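Local coordinates for putative lipoprotein (Bacteroides fragilis, PDB 3NQI) that is a putative lipoprotein of unknown function, possibly concerned with lipid binding, whose chain is rich in beta strands and binds cadmium ions in the crystal, at residues A[77-89]-A[191-203]. Numbering follows the deposited sequence.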
loop_
_atom_site.group_PDB
_atom_site.type_symbol
_atom_site.label_atom_id
_atom_site.label_comp_id
_atom_site.label_asym_id
_atom_site.label_seq_id
_atom_site.Cartn_x
_atom_site.Cartn_y
_atom_site.Cartn_z
ATOM N N PRO A 77 16.228 -3.024 2.573
ATOM C CA PRO A 77 14.825 -3.293 2.230
ATOM C C PRO A 77 13.868 -2.400 3.014
ATOM O O PRO A 77 14.139 -2.054 4.148
ATOM C CB PRO A 77 14.637 -4.771 2.624
ATOM C CG PRO A 77 15.976 -5.356 2.618
ATOM C CD PRO A 77 16.957 -4.256 2.906
ATOM N N THR A 78 12.774 -1.982 2.405
ATOM C CA THR A 78 11.808 -1.119 3.106
ATOM C C THR A 78 10.482 -1.822 3.371
ATOM O O THR A 78 9.822 -2.263 2.469
ATOM C CB THR A 78 11.506 0.104 2.276
ATOM O OG1 THR A 78 12.731 0.676 1.884
ATOM C CG2 THR A 78 10.632 1.141 3.079
ATOM N N GLY A 79 10.002 -1.827 4.601
ATOM C CA GLY A 79 8.716 -2.418 4.841
ATOM C C GLY A 79 7.612 -1.498 4.347
ATOM O O GLY A 79 7.720 -0.289 4.457
ATOM N N ILE A 80 6.535 -2.056 3.805
ATOM C CA ILE A 80 5.454 -1.199 3.308
ATOM C C ILE A 80 4.052 -1.601 3.790
ATOM O O ILE A 80 3.049 -1.309 3.141
ATOM C CB ILE A 80 5.466 -1.301 1.758
ATOM C CG1 ILE A 80 5.217 -2.727 1.331
ATOM C CG2 ILE A 80 6.732 -0.693 1.159
ATOM C CD1 ILE A 80 5.065 -2.854 -0.224
ATOM N N ASP A 81 3.983 -2.305 4.913
ATOM C CA ASP A 81 2.711 -2.746 5.477
ATOM C C ASP A 81 1.837 -1.565 5.870
ATOM O O ASP A 81 2.309 -0.614 6.491
ATOM C CB ASP A 81 2.928 -3.635 6.719
ATOM C CG ASP A 81 3.652 -4.932 6.392
ATOM O OD1 ASP A 81 3.447 -5.509 5.339
ATOM O OD2 ASP A 81 4.442 -5.372 7.202
ATOM N N ALA A 82 0.551 -1.663 5.540
ATOM C CA ALA A 82 -0.451 -0.712 5.971
ATOM C C ALA A 82 -1.741 -1.418 6.452
ATOM O O ALA A 82 -1.954 -2.589 6.181
ATOM C CB ALA A 82 -0.738 0.321 4.847
ATOM N N THR A 83 -2.548 -0.719 7.259
ATOM C CA THR A 83 -3.719 -1.305 7.870
ATOM C C THR A 83 -5.004 -1.252 7.073
ATOM O O THR A 83 -5.399 -0.207 6.570
ATOM C CB THR A 83 -3.990 -0.598 9.172
ATOM O OG1 THR A 83 -2.793 -0.715 9.913
ATOM C CG2 THR A 83 -5.163 -1.215 9.931
ATOM N N ALA A 84 -5.642 -2.405 6.948
ATOM C CA ALA A 84 -7.000 -2.478 6.375
ATOM C C ALA A 84 -7.959 -2.899 7.482
ATOM O O ALA A 84 -7.667 -3.810 8.240
ATOM C CB ALA A 84 -7.025 -3.452 5.232
ATOM N N ILE A 85 -9.066 -2.204 7.622
ATOM C CA ILE A 85 -10.032 -2.513 8.639
ATOM C C ILE A 85 -11.485 -2.637 8.116
ATOM O O ILE A 85 -11.812 -2.166 7.007
ATOM C CB ILE A 85 -9.992 -1.504 9.791
ATOM C CG1 ILE A 85 -10.408 -0.136 9.335
ATOM C CG2 ILE A 85 -8.593 -1.427 10.498
ATOM C CD1 ILE A 85 -11.424 0.433 10.258
ATOM N N THR A 86 -12.347 -3.299 8.908
ATOM C CA THR A 86 -13.765 -3.296 8.660
ATOM C C THR A 86 -14.364 -2.590 9.842
ATOM O O THR A 86 -13.869 -2.709 10.937
ATOM C CB THR A 86 -14.355 -4.714 8.629
ATOM O OG1 THR A 86 -13.974 -5.397 9.826
ATOM C CG2 THR A 86 -13.814 -5.490 7.436
ATOM N N THR A 87 -15.384 -1.806 9.597
ATOM C CA THR A 87 -16.172 -1.225 10.667
ATOM C C THR A 87 -17.578 -1.085 10.042
ATOM O O THR A 87 -17.692 -1.067 8.839
ATOM C CB THR A 87 -15.583 0.103 11.124
ATOM O OG1 THR A 87 -16.307 0.566 12.258
ATOM C CG2 THR A 87 -15.655 1.168 9.986
ATOM N N PRO A 88 -18.629 -1.055 10.845
ATOM C CA PRO A 88 -19.961 -1.089 10.212
ATOM C C PRO A 88 -20.313 0.129 9.379
ATOM O O PRO A 88 -20.882 -0.014 8.324
ATOM C CB PRO A 88 -20.907 -1.191 11.411
ATOM C CG PRO A 88 -20.092 -1.796 12.468
ATOM C CD PRO A 88 -18.721 -1.257 12.299
ATOM N N LYS A 89 -19.979 1.315 9.867
ATOM C CA LYS A 89 -20.295 2.565 9.181
ATOM C C LYS A 89 -19.393 3.718 9.650
ATOM O O LYS A 89 -18.647 3.569 10.606
ATOM C CB LYS A 89 -21.751 2.914 9.438
ATOM C CG LYS A 89 -22.104 3.130 10.918
ATOM C CD LYS A 89 -23.609 3.435 11.131
ATOM C CE LYS A 89 -23.882 3.667 12.598
ATOM N NZ LYS A 89 -25.283 4.086 12.824
ATOM N N PHE A 191 4.884 2.903 -1.861
ATOM C CA PHE A 191 3.899 1.827 -1.971
ATOM C C PHE A 191 3.373 1.479 -0.582
ATOM O O PHE A 191 4.149 1.522 0.376
ATOM C CB PHE A 191 4.475 0.619 -2.537
ATOM C CG PHE A 191 4.779 0.733 -3.982
ATOM C CD1 PHE A 191 3.772 0.703 -4.908
ATOM C CD2 PHE A 191 6.069 0.822 -4.402
ATOM C CE1 PHE A 191 4.074 0.778 -6.278
ATOM C CE2 PHE A 191 6.367 0.923 -5.740
ATOM C CZ PHE A 191 5.360 0.873 -6.670
ATOM N N LYS A 192 2.076 1.172 -0.491
ATOM C CA LYS A 192 1.455 0.693 0.775
ATOM C C LYS A 192 0.740 -0.617 0.445
ATOM O O LYS A 192 -0.079 -0.683 -0.479
ATOM C CB LYS A 192 0.481 1.735 1.307
ATOM C CG LYS A 192 1.166 3.059 1.689
ATOM C CD LYS A 192 1.884 2.872 3.075
ATOM C CE LYS A 192 2.837 3.934 3.390
ATOM N NZ LYS A 192 3.582 3.469 4.603
ATOM N N ALA A 193 1.099 -1.666 1.173
ATOM C CA ALA A 193 0.547 -2.993 0.963
ATOM C C ALA A 193 -0.432 -3.362 2.091
ATOM O O ALA A 193 -0.165 -3.108 3.292
ATOM C CB ALA A 193 1.682 -4.041 0.848
ATOM N N TYR A 194 -1.567 -3.950 1.687
ATOM C CA TYR A 194 -2.720 -4.243 2.553
ATOM C C TYR A 194 -3.117 -5.699 2.491
ATOM O O TYR A 194 -3.542 -6.217 1.438
ATOM C CB TYR A 194 -3.968 -3.425 2.169
ATOM C CG TYR A 194 -3.734 -1.947 2.255
ATOM C CD1 TYR A 194 -3.144 -1.250 1.213
ATOM C CD2 TYR A 194 -4.027 -1.270 3.392
ATOM C CE1 TYR A 194 -2.855 0.103 1.320
ATOM C CE2 TYR A 194 -3.782 0.109 3.511
ATOM C CZ TYR A 194 -3.211 0.779 2.507
ATOM O OH TYR A 194 -2.936 2.119 2.660
ATOM N N GLU A 195 -3.024 -6.354 3.646
ATOM C CA GLU A 195 -3.550 -7.718 3.762
ATOM C C GLU A 195 -5.061 -7.618 3.942
ATOM O O GLU A 195 -5.545 -7.097 4.944
ATOM C CB GLU A 195 -2.893 -8.448 4.982
ATOM C CG GLU A 195 -2.769 -9.961 4.827
ATOM C CD GLU A 195 -4.110 -10.707 4.827
ATOM O OE1 GLU A 195 -5.094 -10.204 5.418
ATOM O OE2 GLU A 195 -4.166 -11.828 4.303
ATOM N N ILE A 196 -5.822 -8.153 3.009
ATOM C CA ILE A 196 -7.257 -7.942 2.966
ATOM C C ILE A 196 -8.099 -9.234 3.211
ATOM O O ILE A 196 -9.291 -9.201 3.023
ATOM C CB ILE A 196 -7.701 -7.268 1.694
ATOM C CG1 ILE A 196 -7.297 -8.098 0.468
ATOM C CG2 ILE A 196 -7.131 -5.808 1.621
ATOM C CD1 ILE A 196 -8.134 -7.735 -0.756
ATOM N N SER A 197 -7.487 -10.307 3.727
ATOM C CA SER A 197 -8.220 -11.554 3.933
ATOM C C SER A 197 -9.376 -11.372 4.902
ATOM O O SER A 197 -10.462 -11.927 4.701
ATOM C CB SER A 197 -7.292 -12.659 4.420
ATOM O OG SER A 197 -6.355 -12.958 3.411
ATOM N N GLN A 198 -9.171 -10.581 5.916
ATOM C CA GLN A 198 -10.254 -10.367 6.892
ATOM C C GLN A 198 -11.393 -9.580 6.244
ATOM O O GLN A 198 -12.554 -9.923 6.439
ATOM C CB GLN A 198 -9.769 -9.678 8.154
ATOM C CG GLN A 198 -8.898 -10.599 9.047
ATOM C CD GLN A 198 -8.417 -9.935 10.326
ATOM O OE1 GLN A 198 -8.529 -8.728 10.480
ATOM N NE2 GLN A 198 -7.894 -10.740 11.261
ATOM N N ILE A 199 -11.042 -8.631 5.376
ATOM C CA ILE A 199 -12.029 -7.821 4.672
ATOM C C ILE A 199 -12.832 -8.715 3.728
ATOM O O ILE A 199 -14.065 -8.652 3.692
ATOM C CB ILE A 199 -11.410 -6.695 3.833
ATOM C CG1 ILE A 199 -10.434 -5.824 4.634
ATOM C CG2 ILE A 199 -12.512 -5.848 3.270
ATOM C CD1 ILE A 199 -10.878 -5.507 6.010
ATOM N N LEU A 200 -12.107 -9.549 2.968
ATOM C CA LEU A 200 -12.734 -10.492 2.042
ATOM C C LEU A 200 -13.668 -11.471 2.757
ATOM O O LEU A 200 -14.739 -11.743 2.243
ATOM C CB LEU A 200 -11.705 -11.206 1.172
ATOM C CG LEU A 200 -10.994 -10.342 0.118
ATOM C CD1 LEU A 200 -9.670 -10.992 -0.423
ATOM C CD2 LEU A 200 -11.938 -10.026 -1.058
ATOM N N ARG A 201 -13.274 -11.957 3.932
ATOM C CA ARG A 201 -14.085 -12.868 4.716
ATOM C C ARG A 201 -15.435 -12.209 5.074
ATOM O O ARG A 201 -16.496 -12.820 4.894
ATOM C CB ARG A 201 -13.329 -13.294 5.980
ATOM C CG ARG A 201 -13.835 -14.560 6.614
ATOM C CD ARG A 201 -13.334 -14.738 8.039
ATOM N NE ARG A 201 -13.357 -13.482 8.776
ATOM C CZ ARG A 201 -14.437 -12.868 9.250
ATOM N NH1 ARG A 201 -15.641 -13.349 9.087
ATOM N NH2 ARG A 201 -14.293 -11.715 9.874
ATOM N N GLU A 202 -15.389 -10.963 5.560
ATOM C CA GLU A 202 -16.608 -10.212 5.923
ATOM C C GLU A 202 -17.471 -9.884 4.728
ATOM O O GLU A 202 -18.677 -9.994 4.798
ATOM C CB GLU A 202 -16.302 -8.938 6.724
ATOM C CG GLU A 202 -16.058 -9.250 8.182
ATOM C CD GLU A 202 -17.323 -9.723 8.899
ATOM O OE1 GLU A 202 -18.125 -8.874 9.325
ATOM O OE2 GLU A 202 -17.590 -10.909 9.017
ATOM N N TYR A 203 -16.840 -9.568 3.613
ATOM C CA TYR A 203 -17.520 -9.308 2.376
ATOM C C TYR A 203 -18.293 -10.556 1.895
ATOM O O TYR A 203 -19.450 -10.496 1.449
ATOM C CB TYR A 203 -16.497 -8.871 1.311
ATOM C CG TYR A 203 -17.012 -9.111 -0.069
ATOM C CD1 TYR A 203 -17.886 -8.199 -0.683
ATOM C CD2 TYR A 203 -16.725 -10.303 -0.739
ATOM C CE1 TYR A 203 -18.400 -8.473 -1.932
ATOM C CE2 TYR A 203 -17.231 -10.571 -1.979
ATOM C CZ TYR A 203 -18.053 -9.653 -2.593
ATOM O OH TYR A 203 -18.588 -9.939 -3.858
HETATM O O HOH W 1 0.845 -6.064 4.221
HETATM O O HOH W 2 -1.941 -5.237 5.992
HETATM O O HOH W 3 -8.878 -6.066 8.299
HETATM O O HOH W 4 -4.433 -4.955 7.433
#
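Tyr-194 swings its ring across the backbone of the neighbouring strand: CE2 lies 3.3 Å from the methyl CB of Ala-82, which meets the ring obliquely, while the carbonyl O of Thr-83 and the N of Ala-84 sit at the ring edge, near its plane. With CG anti to its own carbonyl carbon (chi1 -60°), the ring is carried over toward 82-84, and its hydroxyl goes on to hydrogen-bond the carbonyl O of Phe-150 on strand 148-155. The CB of Lys-192, on the same face as Tyr-194, also packs against Ala-82 CB. Ile-80 brings CD1 to within 3.7 Å of Ala-193 CB, whose methyl lies on the face away from Tyr-194, with Met-49 of strand 49-56 touching both residues.

Between the two faces runs a short parallel beta pairing. Ala-193 N gives a nearly straight bond to Ile-80 O (2.8 Å, 178° at the hydrogen), and Ala-193 O takes the N of Ala-82 in a more bent one. After that the strands part as 191-195 ends and helix 197-203 begins, with Ile-196 at the N-cap position, and waters fill in for direct pairing. One accepts from Glu-195 N at 2.8 Å and donates to Ala-82 O; another accepts from Ala-84 N and reaches Glu-195 O only weakly. Strand 84-87 meanwhile bonds to strand 148-155 through Ile-85, so the chain 78-87 changes partner along its length.

The axes of helix 197-203 and strand 84-87 approach to 8.0 Å, with their N-to-C directions 30° apart. In the conformer described, one of two, Ile-199 slips its CD1 past the CG2 of Thr-86. Its CG1 lies against Ala-84 CB at 4.2 Å.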